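Local coordinates for protein pectate lyase/Amb allergen (Acidovorax citrulli, PDB 4HWV) that probably cleaves pectate in plant cell walls as a secreted, calcium-binding polysaccharide lyase of family 1 built on a right-handed parallel beta-helix, at residues G328-N333 with A472-R477; N351-T356 with E380-S385; S111-A116 with S141-D146; G132-A137 with W212-S217. One frame throughout, in Å; residues are numbered along the deposited sequence. Where two conformers were deposited one is given.

Overall arrangement
The four contacts fall into two pairs at distant parts of the molecule, the first on the parallel beta-helix and the second among helices and loops outside its coils. Interactions 1 and 2 adjoin, with centres 9 Å apart: strands 330-332 and 345-356 are sheet neighbours, and His330 NE2 of one probably hydrogen-bonds Glu354 OE1 of the other at 2.7 Å. Interaction 2 is nested within the chain loop closed by interaction 1. Interactions 3 and 4, with centres 19 Å apart, cross along the chain and meet where Ser141 O packs on Trp134 CH2. Interactions 1 and 3 lie about 46 Å apart between centres. All four lie away from the calcium ion held by Asp227, Asp278 and Asp282.

Interaction 1 (G328-N333 with A472-R477); sequences GNHFQN and ARITAR
Ile474 spreads both of its branches over the backbone at the start of strand 330-332. Its CG2 methyl sits 3.7 Å from His330 CB and also lies close to His330 N. The longer branch is extended, with CD1 anti to CA (chi2 179°), and reaches the preceding turn, where CD1 packs 3.8 Å from Asn329 O and near Gly328 C. The His330 ring crosses the side chains of Ile474 and Thr475 obliquely; its CE1 lies 3.9 Å from Thr475 OG1, a hydroxyl hydrogen-bonded within the helix to Ala471 O. Gln332 CB covers one face of the imidazole toward the rim, and Glu354 OE1 holds NE2, which helps to keep the ring in its orientation.

No hydrogen bond runs directly between the segments; two waters join them instead. One donates to Gly328 O at 2.7 Å and accepts from Arg477 NE at 2.8 Å, lying in the plane of the guanidinium at its edge. Glu465 secures the same guanidinium through a salt bridge to NH2. The other water lies in plane at the imidazole edge, 3.3 Å from His330 ND1, and donates weakly to Thr475 O. An apolar centre flanked by water bridges thus seats helix 470-477 on one flank of the coil, an outer helix packed against a strand of the right-handed parallel beta-helix of family 1 pectate lyases.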
loop_
_atom_site.group_PDB
_atom_site.type_symbol
_atom_site.label_atom_id
_atom_site.label_comp_id
_atom_site.label_asym_id
_atom_site.label_seq_id
_atom_site.Cartn_x
_atom_site.Cartn_y
_atom_site.Cartn_z
ATOM N N GLY A 328 -18.457 -0.178 18.472
ATOM C CA GLY A 328 -18.791 0.429 17.199
ATOM C C GLY A 328 -17.664 0.405 16.192
ATOM O O GLY A 328 -17.707 1.110 15.188
ATOM N N ASN A 329 -16.636 -0.406 16.442
ATOM C CA ASN A 329 -15.495 -0.431 15.537
ATOM C C ASN A 329 -15.658 -1.466 14.441
ATOM O O ASN A 329 -16.344 -2.484 14.622
ATOM C CB ASN A 329 -14.199 -0.724 16.306
ATOM C CG ASN A 329 -13.944 0.276 17.427
ATOM O OD1 ASN A 329 -13.635 1.438 17.178
ATOM N ND2 ASN A 329 -14.073 -0.179 18.671
ATOM N N HIS A 330 -15.011 -1.191 13.311
ATOM C CA HIS A 330 -14.851 -2.151 12.230
ATOM C C HIS A 330 -13.432 -2.706 12.356
ATOM O O HIS A 330 -12.462 -1.965 12.218
ATOM C CB HIS A 330 -15.045 -1.440 10.894
ATOM C CG HIS A 330 -15.200 -2.357 9.718
ATOM N ND1 HIS A 330 -15.314 -1.866 8.436
ATOM C CD2 HIS A 330 -15.315 -3.707 9.622
ATOM C CE1 HIS A 330 -15.462 -2.875 7.593
ATOM N NE2 HIS A 330 -15.461 -4.003 8.285
ATOM N N PHE A 331 -13.331 -4.006 12.661
ATOM C CA PHE A 331 -12.056 -4.707 12.789
ATOM C C PHE A 331 -11.906 -5.547 11.519
ATOM O O PHE A 331 -12.399 -6.678 11.458
ATOM C CB PHE A 331 -12.081 -5.642 14.002
ATOM C CG PHE A 331 -12.232 -4.952 15.350
ATOM C CD1 PHE A 331 -11.433 -3.859 15.728
ATOM C CD2 PHE A 331 -13.138 -5.450 16.266
ATOM C CE1 PHE A 331 -11.573 -3.290 16.992
ATOM C CE2 PHE A 331 -13.279 -4.892 17.541
ATOM C CZ PHE A 331 -12.482 -3.829 17.913
ATOM N N GLN A 332 -11.253 -4.993 10.499
ATOM C CA GLN A 332 -11.239 -5.597 9.166
ATOM C C GLN A 332 -9.841 -6.039 8.768
ATOM O O GLN A 332 -8.893 -5.268 8.885
ATOM C CB GLN A 332 -11.778 -4.586 8.147
ATOM C CG GLN A 332 -11.837 -5.120 6.725
ATOM C CD GLN A 332 -12.398 -4.122 5.739
ATOM O OE1 GLN A 332 -12.362 -2.918 5.961
ATOM N NE2 GLN A 332 -12.895 -4.622 4.619
ATOM N N ASN A 333 -9.704 -7.272 8.298
ATOM C CA ASN A 333 -8.394 -7.752 7.857
ATOM C C ASN A 333 -7.329 -7.569 8.928
ATOM O O ASN A 333 -6.212 -7.123 8.638
ATOM C CB ASN A 333 -7.946 -7.067 6.561
ATOM C CG ASN A 333 -8.913 -7.267 5.439
ATOM O OD1 ASN A 333 -9.772 -8.154 5.481
ATOM N ND2 ASN A 333 -8.795 -6.435 4.423
ATOM N N ALA A 472 -23.645 -3.736 8.296
ATOM C CA ALA A 472 -23.910 -2.692 7.309
ATOM C C ALA A 472 -23.814 -1.304 7.936
ATOM O O ALA A 472 -23.244 -0.393 7.325
ATOM C CB ALA A 472 -25.275 -2.885 6.659
ATOM N N ARG A 473 -24.364 -1.140 9.148
ATOM C CA ARG A 473 -24.329 0.153 9.836
ATOM C C ARG A 473 -22.882 0.591 10.044
ATOM O O ARG A 473 -22.495 1.701 9.690
ATOM C CB ARG A 473 -25.023 0.074 11.205
ATOM C CG ARG A 473 -26.550 -0.013 11.208
ATOM C CD ARG A 473 -27.070 -0.166 12.654
ATOM N NE ARG A 473 -28.528 -0.251 12.750
ATOM C CZ ARG A 473 -29.196 -0.411 13.891
ATOM N NH1 ARG A 473 -28.550 -0.509 15.047
ATOM N N ILE A 474 -22.083 -0.295 10.636
ATOM C CA ILE A 474 -20.693 0.019 10.952
ATOM C C ILE A 474 -19.866 0.275 9.689
ATOM O O ILE A 474 -19.102 1.239 9.639
ATOM C CB ILE A 474 -20.069 -1.066 11.841
ATOM C CG1 ILE A 474 -20.645 -0.938 13.266
ATOM C CG2 ILE A 474 -18.542 -0.967 11.846
ATOM C CD1 ILE A 474 -20.141 -1.969 14.257
ATOM N N THR A 475 -20.042 -0.555 8.661
ATOM C CA THR A 475 -19.335 -0.320 7.406
ATOM C C THR A 475 -19.612 1.087 6.852
ATOM O O THR A 475 -18.701 1.761 6.359
ATOM C CB THR A 475 -19.696 -1.401 6.371
ATOM O OG1 THR A 475 -19.294 -2.685 6.887
ATOM C CG2 THR A 475 -19.016 -1.124 5.035
ATOM N N ALA A 476 -20.864 1.526 6.944
ATOM C CA ALA A 476 -21.252 2.823 6.447
ATOM C C ALA A 476 -20.781 4.003 7.298
ATOM O O ALA A 476 -20.529 5.070 6.754
ATOM C CB ALA A 476 -22.761 2.892 6.249
ATOM N N ARG A 477 -20.689 3.829 8.619
ATOM C CA ARG A 477 -20.587 4.979 9.523
ATOM C C ARG A 477 -19.251 5.129 10.256
ATOM O O ARG A 477 -18.974 6.200 10.809
ATOM C CB ARG A 477 -21.721 4.919 10.556
ATOM C CG ARG A 477 -21.429 3.992 11.722
ATOM C CD ARG A 477 -22.678 3.495 12.417
ATOM N NE ARG A 477 -22.296 2.727 13.602
ATOM C CZ ARG A 477 -23.138 2.086 14.408
ATOM N NH1 ARG A 477 -24.442 2.083 14.162
ATOM N NH2 ARG A 477 -22.668 1.438 15.466
HETATM O O HOH W 1 -19.849 2.782 14.865
HETATM O O HOH W 2 -15.553 0.524 6.233
#

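Interaction 2 (N351-T356 with E380-S385); sequences NYYENT and ENNVVS
Asn351 and Asn382 stand side by side in successive coils of the right-handed parallel beta-helix, their amide planes only 7° apart, as in the asparagine stacks known from pectate lyases. Beyond them strands 352-356 and 383-385 run parallel, pairing Tyr352 with Val383, Tyr353 with Val384 and Glu354 with Ser385. Four backbone hydrogen bonds join the two coils, among them Tyr353 N to Val383 O and Ser385 N to Tyr353 O, both 2.8 Å.

On one face Tyr353 and Val384 are both buried; Tyr353 CD1 lies 3.9 Å from Val384 CG2, and the phenol OH is bonded to Gln338 O. On the other, Tyr352 is buried but Val383 and Ser385 are partly exposed. Here Tyr352 CG is anti to the backbone N (chi1 175°), and the ring presents its edge to Val383 O, with Tyr352 OH 3.6 Å from Ser385 CB; helix 470-477 adds contacts to this tyrosine. Beside the partly exposed Ser385 a water donates to Asn355 O. The opposite end closes on one gripped oxygen: Asn382 OD1 accepts from Asn351 N and, in its carbonyl plane, from Asn351 ND2, each at 3.0 Å.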
loop_
_atom_site.group_PDB
_atom_site.type_symbol
_atom_site.label_atom_id
_atom_site.label_comp_id
_atom_site.label_asym_id
_atom_site.label_seq_id
_atom_site.Cartn_x
_atom_site.Cartn_y
_atom_site.Cartn_z
ATOM N N ASN A 351 -19.057 -4.398 17.904
ATOM C CA ASN A 351 -18.020 -4.276 16.884
ATOM C C ASN A 351 -18.311 -5.248 15.744
ATOM O O ASN A 351 -19.007 -6.248 15.937
ATOM C CB ASN A 351 -16.645 -4.574 17.479
ATOM C CG ASN A 351 -16.327 -3.678 18.641
ATOM O OD1 ASN A 351 -16.042 -2.486 18.464
ATOM N ND2 ASN A 351 -16.421 -4.223 19.850
ATOM N N TYR A 352 -17.807 -4.919 14.557
ATOM C CA TYR A 352 -17.931 -5.782 13.387
ATOM C C TYR A 352 -16.541 -6.251 12.991
ATOM O O TYR A 352 -15.698 -5.448 12.574
ATOM C CB TYR A 352 -18.560 -5.009 12.228
ATOM C CG TYR A 352 -18.630 -5.764 10.920
ATOM C CD1 TYR A 352 -18.832 -7.140 10.884
ATOM C CD2 TYR A 352 -18.537 -5.091 9.715
ATOM C CE1 TYR A 352 -18.910 -7.821 9.681
ATOM C CE2 TYR A 352 -18.610 -5.766 8.504
ATOM C CZ TYR A 352 -18.802 -7.131 8.501
ATOM O OH TYR A 352 -18.905 -7.809 7.305
ATOM N N TYR A 353 -16.308 -7.553 13.140
ATOM C CA TYR A 353 -15.079 -8.199 12.703
ATOM C C TYR A 353 -15.310 -8.774 11.320
ATOM O O TYR A 353 -16.300 -9.474 11.093
ATOM C CB TYR A 353 -14.750 -9.358 13.628
ATOM C CG TYR A 353 -14.419 -9.008 15.060
ATOM C CD1 TYR A 353 -15.423 -8.751 16.008
ATOM C CD2 TYR A 353 -13.096 -8.991 15.489
ATOM C CE1 TYR A 353 -15.093 -8.477 17.335
ATOM C CE2 TYR A 353 -12.762 -8.714 16.801
ATOM C CZ TYR A 353 -13.757 -8.471 17.726
ATOM O OH TYR A 353 -13.429 -8.203 19.034
ATOM N N GLU A 354 -14.382 -8.515 10.411
ATOM C CA GLU A 354 -14.526 -8.935 9.031
ATOM C C GLU A 354 -13.180 -9.362 8.472
ATOM O O GLU A 354 -12.250 -8.547 8.381
ATOM C CB GLU A 354 -15.112 -7.795 8.189
ATOM C CG GLU A 354 -15.332 -8.163 6.723
ATOM C CD GLU A 354 -15.859 -7.022 5.858
ATOM O OE1 GLU A 354 -15.886 -5.865 6.326
ATOM O OE2 GLU A 354 -16.228 -7.294 4.702
ATOM N N ASN A 355 -13.065 -10.632 8.093
ATOM C CA ASN A 355 -11.802 -11.147 7.568
ATOM C C ASN A 355 -12.052 -12.492 6.903
ATOM O O ASN A 355 -13.204 -12.966 6.822
ATOM C CB ASN A 355 -10.751 -11.275 8.692
ATOM C CG ASN A 355 -9.301 -11.190 8.177
ATOM O OD1 ASN A 355 -9.055 -11.287 6.976
ATOM N ND2 ASN A 355 -8.339 -11.050 9.095
ATOM N N THR A 356 -10.970 -13.101 6.431
ATOM C CA THR A 356 -10.996 -14.471 5.957
ATOM C C THR A 356 -9.862 -15.244 6.604
ATOM O O THR A 356 -8.846 -14.664 6.980
ATOM C CB THR A 356 -10.867 -14.540 4.432
ATOM O OG1 THR A 356 -10.895 -15.919 4.026
ATOM C CG2 THR A 356 -9.570 -13.892 3.942
ATOM N N GLU A 380 -20.320 -8.200 24.076
ATOM C CA GLU A 380 -21.760 -8.174 23.810
ATOM C C GLU A 380 -22.084 -7.737 22.390
ATOM O O GLU A 380 -21.595 -6.700 21.926
ATOM C CB GLU A 380 -22.476 -7.232 24.789
ATOM C CG GLU A 380 -22.468 -7.749 26.224
ATOM C CD GLU A 380 -22.855 -6.710 27.249
ATOM O OE1 GLU A 380 -22.377 -5.566 27.144
ATOM O OE2 GLU A 380 -23.620 -7.054 28.172
ATOM N N ASN A 381 -22.951 -8.509 21.733
ATOM C CA ASN A 381 -23.516 -8.122 20.436
ATOM C C ASN A 381 -22.467 -7.702 19.407
ATOM O O ASN A 381 -22.606 -6.685 18.719
ATOM C CB ASN A 381 -24.613 -7.057 20.598
ATOM C CG ASN A 381 -25.816 -7.580 21.373
ATOM O OD1 ASN A 381 -25.730 -8.565 22.118
ATOM N ND2 ASN A 381 -26.940 -6.896 21.217
ATOM N N ASN A 382 -21.423 -8.511 19.311
ATOM C CA ASN A 382 -20.424 -8.350 18.260
ATOM C C ASN A 382 -20.801 -9.252 17.092
ATOM O O ASN A 382 -21.276 -10.381 17.298
ATOM C CB ASN A 382 -19.034 -8.724 18.769
ATOM C CG ASN A 382 -18.561 -7.795 19.879
ATOM O OD1 ASN A 382 -18.159 -6.666 19.613
ATOM N ND2 ASN A 382 -18.617 -8.262 21.127
ATOM N N VAL A 383 -20.571 -8.760 15.878
ATOM C CA VAL A 383 -20.794 -9.538 14.662
ATOM C C VAL A 383 -19.469 -9.886 14.026
ATOM O O VAL A 383 -18.605 -9.027 13.903
ATOM C CB VAL A 383 -21.634 -8.753 13.657
ATOM C CG1 VAL A 383 -21.746 -9.515 12.326
ATOM C CG2 VAL A 383 -22.994 -8.451 14.234
ATOM N N VAL A 384 -19.331 -11.147 13.624
ATOM C CA VAL A 384 -18.132 -11.627 12.968
ATOM C C VAL A 384 -18.494 -12.233 11.613
ATOM O O VAL A 384 -19.326 -13.145 11.533
ATOM C CB VAL A 384 -17.396 -12.693 13.841
ATOM C CG1 VAL A 384 -16.101 -13.161 13.166
ATOM C CG2 VAL A 384 -17.141 -12.162 15.241
ATOM N N SER A 385 -17.884 -11.696 10.562
ATOM C CA SER A 385 -17.941 -12.300 9.237
ATOM C C SER A 385 -16.558 -12.839 8.939
ATOM O O SER A 385 -15.624 -12.067 8.732
ATOM C CB SER A 385 -18.290 -11.256 8.183
ATOM O OG SER A 385 -18.166 -11.814 6.885
HETATM O O HOH W 3 -15.680 -11.960 5.568
#

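Interaction 3 (S111-A116 with S141-D146); sequences SVHGYA and SGKPED
His113 and Tyr115 reach from the loop after helix 108-111 onto the first turn of helix 143-159. The contact is mostly van der Waals, with no direct hydrogen bond between the segments. The imidazole and the lysine chain pass each other pointing opposite ways, and Lys143 CE comes within 3.2 Å of His113 O. His113 NE2 lies 3.6 Å from Asp146 CB, with the ring and carboxylate planes 34° apart. Lys143 O lies over one face of the imidazole, toward the rim, while Val112 CG1 from its own loop lies 3.7 Å above the plane, over the centre of the opposite face. Tyr115 meets the aliphatic part of Lys143, whose extended chain carries CE to 3.8 Å from Tyr115 CE2, and Tyr115 OH lies 3.7 Å from Pro144 CG.

Polar links are made through water or lie elsewhere. The extended lysine brings NZ to a water that accepts from it at 2.8 Å and donates to His113 O at 2.7 Å, so this carbonyl is tied to the ammonium indirectly. The tyrosine hydroxyl is hydrogen-bonded to Asp124 OD2, and Ala116 O accepts a hydrogen bond from His259 of the second subunit.

Among the neighbouring helices, Tyr115 also packs on Ser120 and Leu121 of helix 118-129, His113 reaches Ala147 and Cys150 of helix 143-159, and the Cys108-Cys150 disulfide fastens helix 108-111 to helix 143-159 close by.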
loop_
_atom_site.group_PDB
_atom_site.type_symbol
_atom_site.label_atom_id
_atom_site.label_comp_id
_atom_site.label_asym_id
_atom_site.label_seq_id
_atom_site.Cartn_x
_atom_site.Cartn_y
_atom_site.Cartn_z
ATOM N N SER A 111 29.040 6.533 13.107
ATOM C CA SER A 111 30.067 7.278 13.847
ATOM C C SER A 111 30.862 6.434 14.838
ATOM O O SER A 111 32.009 6.739 15.138
ATOM C CB SER A 111 29.466 8.500 14.553
ATOM O OG SER A 111 28.628 8.097 15.617
ATOM N N VAL A 112 30.257 5.366 15.340
ATOM C CA VAL A 112 30.959 4.466 16.242
ATOM C C VAL A 112 31.299 3.158 15.525
ATOM O O VAL A 112 32.443 2.712 15.553
ATOM C CB VAL A 112 30.139 4.167 17.513
ATOM C CG1 VAL A 112 30.810 3.078 18.349
ATOM C CG2 VAL A 112 29.953 5.434 18.324
ATOM N N HIS A 113 30.318 2.562 14.849
ATOM C CA HIS A 113 30.493 1.214 14.318
ATOM C C HIS A 113 30.952 1.146 12.864
ATOM O O HIS A 113 31.241 0.074 12.358
ATOM C CB HIS A 113 29.224 0.399 14.540
ATOM C CG HIS A 113 28.853 0.303 15.979
ATOM N ND1 HIS A 113 29.590 -0.436 16.883
ATOM C CD2 HIS A 113 27.871 0.904 16.693
ATOM C CE1 HIS A 113 29.055 -0.314 18.084
ATOM N NE2 HIS A 113 28.018 0.504 17.999
ATOM N N GLY A 114 31.057 2.295 12.213
ATOM C CA GLY A 114 31.704 2.386 10.921
ATOM C C GLY A 114 30.904 1.915 9.724
ATOM O O GLY A 114 31.463 1.746 8.648
ATOM N N TYR A 115 29.607 1.672 9.889
ATOM C CA TYR A 115 28.790 1.239 8.748
ATOM C C TYR A 115 28.580 2.354 7.736
ATOM O O TYR A 115 28.112 3.438 8.090
ATOM C CB TYR A 115 27.449 0.656 9.215
ATOM C CG TYR A 115 27.679 -0.749 9.731
ATOM C CD1 TYR A 115 27.826 -1.809 8.838
ATOM C CD2 TYR A 115 27.796 -1.010 11.103
ATOM C CE1 TYR A 115 28.071 -3.081 9.277
ATOM C CE2 TYR A 115 28.057 -2.287 11.553
ATOM C CZ TYR A 115 28.193 -3.317 10.638
ATOM O OH TYR A 115 28.453 -4.581 11.095
ATOM N N ALA A 116 28.923 2.074 6.477
ATOM C CA ALA A 116 28.868 3.066 5.409
ATOM C C ALA A 116 27.535 3.042 4.672
ATOM O O ALA A 116 27.268 3.928 3.866
ATOM C CB ALA A 116 29.999 2.848 4.423
ATOM N N SER A 141 23.875 -9.951 20.287
ATOM C CA SER A 141 24.768 -8.947 20.858
ATOM C C SER A 141 25.915 -8.744 19.882
ATOM O O SER A 141 26.069 -9.505 18.939
ATOM C CB SER A 141 25.308 -9.412 22.209
ATOM O OG SER A 141 26.212 -10.500 22.028
ATOM N N GLY A 142 26.735 -7.726 20.112
ATOM C CA GLY A 142 27.877 -7.489 19.251
ATOM C C GLY A 142 27.634 -6.363 18.260
ATOM O O GLY A 142 26.578 -5.715 18.242
ATOM N N LYS A 143 28.613 -6.178 17.391
ATOM C CA LYS A 143 28.704 -5.001 16.552
ATOM C C LYS A 143 27.487 -4.750 15.640
ATOM O O LYS A 143 26.955 -3.651 15.663
ATOM C CB LYS A 143 30.024 -5.011 15.766
ATOM C CG LYS A 143 30.125 -3.952 14.686
ATOM C CD LYS A 143 31.502 -3.988 14.046
ATOM C CE LYS A 143 31.576 -3.062 12.866
ATOM N NZ LYS A 143 32.953 -3.094 12.300
ATOM N N PRO A 144 27.037 -5.735 14.838
ATOM C CA PRO A 144 25.897 -5.381 13.970
ATOM C C PRO A 144 24.636 -5.064 14.780
ATOM O O PRO A 144 23.879 -4.183 14.380
ATOM C CB PRO A 144 25.712 -6.631 13.091
ATOM C CG PRO A 144 27.025 -7.359 13.168
ATOM C CD PRO A 144 27.581 -7.076 14.539
ATOM N N GLU A 145 24.414 -5.753 15.892
ATOM C CA GLU A 145 23.264 -5.438 16.730
ATOM C C GLU A 145 23.385 -4.067 17.387
ATOM O O GLU A 145 22.421 -3.308 17.441
ATOM C CB GLU A 145 23.023 -6.549 17.768
ATOM C CG GLU A 145 22.038 -6.162 18.877
ATOM C CD GLU A 145 20.600 -5.916 18.385
ATOM O OE1 GLU A 145 20.256 -6.187 17.200
ATOM O OE2 GLU A 145 19.799 -5.448 19.225
ATOM N N ASP A 146 24.571 -3.734 17.885
ATOM C CA ASP A 146 24.772 -2.411 18.477
ATOM C C ASP A 146 24.593 -1.316 17.421
ATOM O O ASP A 146 24.069 -0.228 17.708
ATOM C CB ASP A 146 26.152 -2.334 19.142
ATOM C CG ASP A 146 26.243 -3.210 20.379
ATOM O OD1 ASP A 146 25.203 -3.440 21.025
ATOM O OD2 ASP A 146 27.353 -3.645 20.715
HETATM O O HOH W 4 32.479 -1.234 10.292
#

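Interaction 4 (G132-A137 with W212-S217); sequences GAWGNA and WDPTDS
Asn136, just beyond the end of helix 131-134, bonds to Pro214 in the type I beta turn Asp213-Asp216, which begins on the last residue of strand 211-213. Its side chain can be followed outward. Asn136 CB lies 3.6 Å from Pro214 O, and CG, anti to the carbonyl carbon (chi1 -62°), stays near the same oxygen. From the amide, ND2 gives Pro214 O a hydrogen bond of 3.0 Å that is almost straight, at 176°; the oxygen lies in the amide plane, while the donor is tilted slightly from the plane of the carbonyl. OD1 turns to His263 NE2, so both amide ends are engaged and the flip of the group is fixed.

Around this bond the proline ring is wedged against the backbone and the indole. Pro214 CB packs 3.4 Å from Gly135 O, and Pro214 CG lies 3.6 Å from Trp134 CD1, with NE1 the next nearest indole atom. The indole NE1 itself is bonded to Arg138 O. Thr215 CG2 lies 3.6 Å from Asn136 O.

The turn carries its own bracing: Asp213 OD1 accepts from Thr215 N, forming an Asx turn, and also from Thr215 OG1. The two surface segments are tied once more through a water that donates to Gly135 O at 2.8 Å and, in plane at the indole edge, accepts from Trp212 NE1 at 2.9 Å.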
loop_
_atom_site.group_PDB
_atom_site.type_symbol
_atom_site.label_atom_id
_atom_site.label_comp_id
_atom_site.label_asym_id
_atom_site.label_seq_id
_atom_site.Cartn_x
_atom_site.Cartn_y
_atom_site.Cartn_z
ATOM N N GLY A 132 21.464 -20.482 11.757
ATOM C CA GLY A 132 22.583 -21.367 11.469
ATOM C C GLY A 132 23.927 -20.861 11.974
ATOM O O GLY A 132 24.858 -21.643 12.134
ATOM N N ALA A 133 24.040 -19.563 12.230
ATOM C CA ALA A 133 25.277 -18.964 12.708
ATOM C C ALA A 133 25.217 -18.691 14.206
ATOM O O ALA A 133 26.175 -18.947 14.915
ATOM C CB ALA A 133 25.563 -17.657 11.959
ATOM N N TRP A 134 24.089 -18.169 14.684
ATOM C CA TRP A 134 24.017 -17.682 16.062
ATOM C C TRP A 134 23.352 -18.678 16.997
ATOM O O TRP A 134 23.580 -18.652 18.203
ATOM C CB TRP A 134 23.219 -16.377 16.095
ATOM C CG TRP A 134 23.238 -15.671 17.412
ATOM C CD1 TRP A 134 22.276 -15.714 18.382
ATOM C CD2 TRP A 134 24.267 -14.791 17.907
ATOM N NE1 TRP A 134 22.645 -14.923 19.454
ATOM C CE2 TRP A 134 23.864 -14.353 19.189
ATOM C CE3 TRP A 134 25.502 -14.363 17.401
ATOM C CZ2 TRP A 134 24.648 -13.486 19.972
ATOM C CZ3 TRP A 134 26.277 -13.494 18.177
ATOM C CH2 TRP A 134 25.846 -13.068 19.449
ATOM N N GLY A 135 22.527 -19.554 16.437
ATOM C CA GLY A 135 21.675 -20.410 17.236
ATOM C C GLY A 135 20.552 -19.645 17.913
ATOM O O GLY A 135 20.262 -18.474 17.581
ATOM N N ASN A 136 19.930 -20.296 18.889
ATOM C CA ASN A 136 18.739 -19.773 19.541
ATOM C C ASN A 136 18.856 -19.759 21.061
ATOM O O ASN A 136 17.861 -19.564 21.777
ATOM C CB ASN A 136 17.529 -20.584 19.106
ATOM C CG ASN A 136 17.281 -20.482 17.620
ATOM O OD1 ASN A 136 17.766 -21.298 16.830
ATOM N ND2 ASN A 136 16.536 -19.464 17.219
ATOM N N ALA A 137 20.078 -19.928 21.551
ATOM C CA ALA A 137 20.300 -20.068 22.981
ATOM C C ALA A 137 20.532 -18.758 23.703
ATOM O O ALA A 137 20.558 -18.732 24.932
ATOM C CB ALA A 137 21.456 -21.027 23.249
ATOM N N TRP A 212 16.084 -9.060 15.324
ATOM C CA TRP A 212 15.896 -10.503 15.389
ATOM C C TRP A 212 16.136 -10.970 16.827
ATOM O O TRP A 212 17.204 -10.725 17.389
ATOM C CB TRP A 212 16.843 -11.227 14.434
ATOM C CG TRP A 212 16.791 -12.721 14.555
ATOM C CD1 TRP A 212 17.780 -13.534 15.035
ATOM C CD2 TRP A 212 15.710 -13.594 14.170
ATOM N NE1 TRP A 212 17.375 -14.850 14.995
ATOM C CE2 TRP A 212 16.117 -14.918 14.457
ATOM C CE3 TRP A 212 14.438 -13.384 13.612
ATOM C CZ2 TRP A 212 15.293 -16.024 14.222
ATOM C CZ3 TRP A 212 13.621 -14.482 13.370
ATOM C CH2 TRP A 212 14.055 -15.796 13.684
ATOM N N ASP A 213 15.141 -11.595 17.441
ATOM C CA ASP A 213 15.332 -12.143 18.778
ATOM C C ASP A 213 15.304 -13.655 18.641
ATOM O O ASP A 213 14.225 -14.237 18.525
ATOM C CB ASP A 213 14.238 -11.689 19.744
ATOM C CG ASP A 213 14.425 -12.259 21.149
ATOM O OD1 ASP A 213 15.310 -13.123 21.384
ATOM O OD2 ASP A 213 13.672 -11.835 22.045
ATOM N N PRO A 214 16.487 -14.301 18.669
ATOM C CA PRO A 214 16.556 -15.764 18.509
ATOM C C PRO A 214 15.745 -16.540 19.546
ATOM O O PRO A 214 15.380 -17.677 19.283
ATOM C CB PRO A 214 18.050 -16.078 18.694
ATOM C CG PRO A 214 18.764 -14.775 18.407
ATOM C CD PRO A 214 17.817 -13.681 18.837
ATOM N N THR A 215 15.500 -15.949 20.710
ATOM C CA THR A 215 14.844 -16.643 21.817
ATOM C C THR A 215 13.335 -16.452 21.840
ATOM O O THR A 215 12.634 -17.161 22.558
ATOM C CB THR A 215 15.448 -16.237 23.198
ATOM O OG1 THR A 215 15.083 -14.889 23.528
ATOM C CG2 THR A 215 16.969 -16.354 23.180
ATOM N N ASP A 216 12.816 -15.515 21.053
ATOM C CA ASP A 216 11.376 -15.229 21.084
ATOM C C ASP A 216 10.609 -16.419 20.504
ATOM O O ASP A 216 10.871 -16.843 19.390
ATOM C CB ASP A 216 11.092 -13.963 20.275
ATOM C CG ASP A 216 9.636 -13.523 20.331
ATOM O OD1 ASP A 216 8.729 -14.332 20.600
ATOM O OD2 ASP A 216 9.398 -12.335 20.079
ATOM N N SER A 217 9.676 -16.965 21.274
ATOM C CA SER A 217 8.911 -18.142 20.856
ATOM C C SER A 217 9.822 -19.347 20.595
ATOM O O SER A 217 9.461 -20.265 19.854
ATOM C CB SER A 217 8.019 -17.832 19.651
ATOM O OG SER A 217 7.236 -16.681 19.917
HETATM O O HOH W 5 19.355 -16.908 15.388
#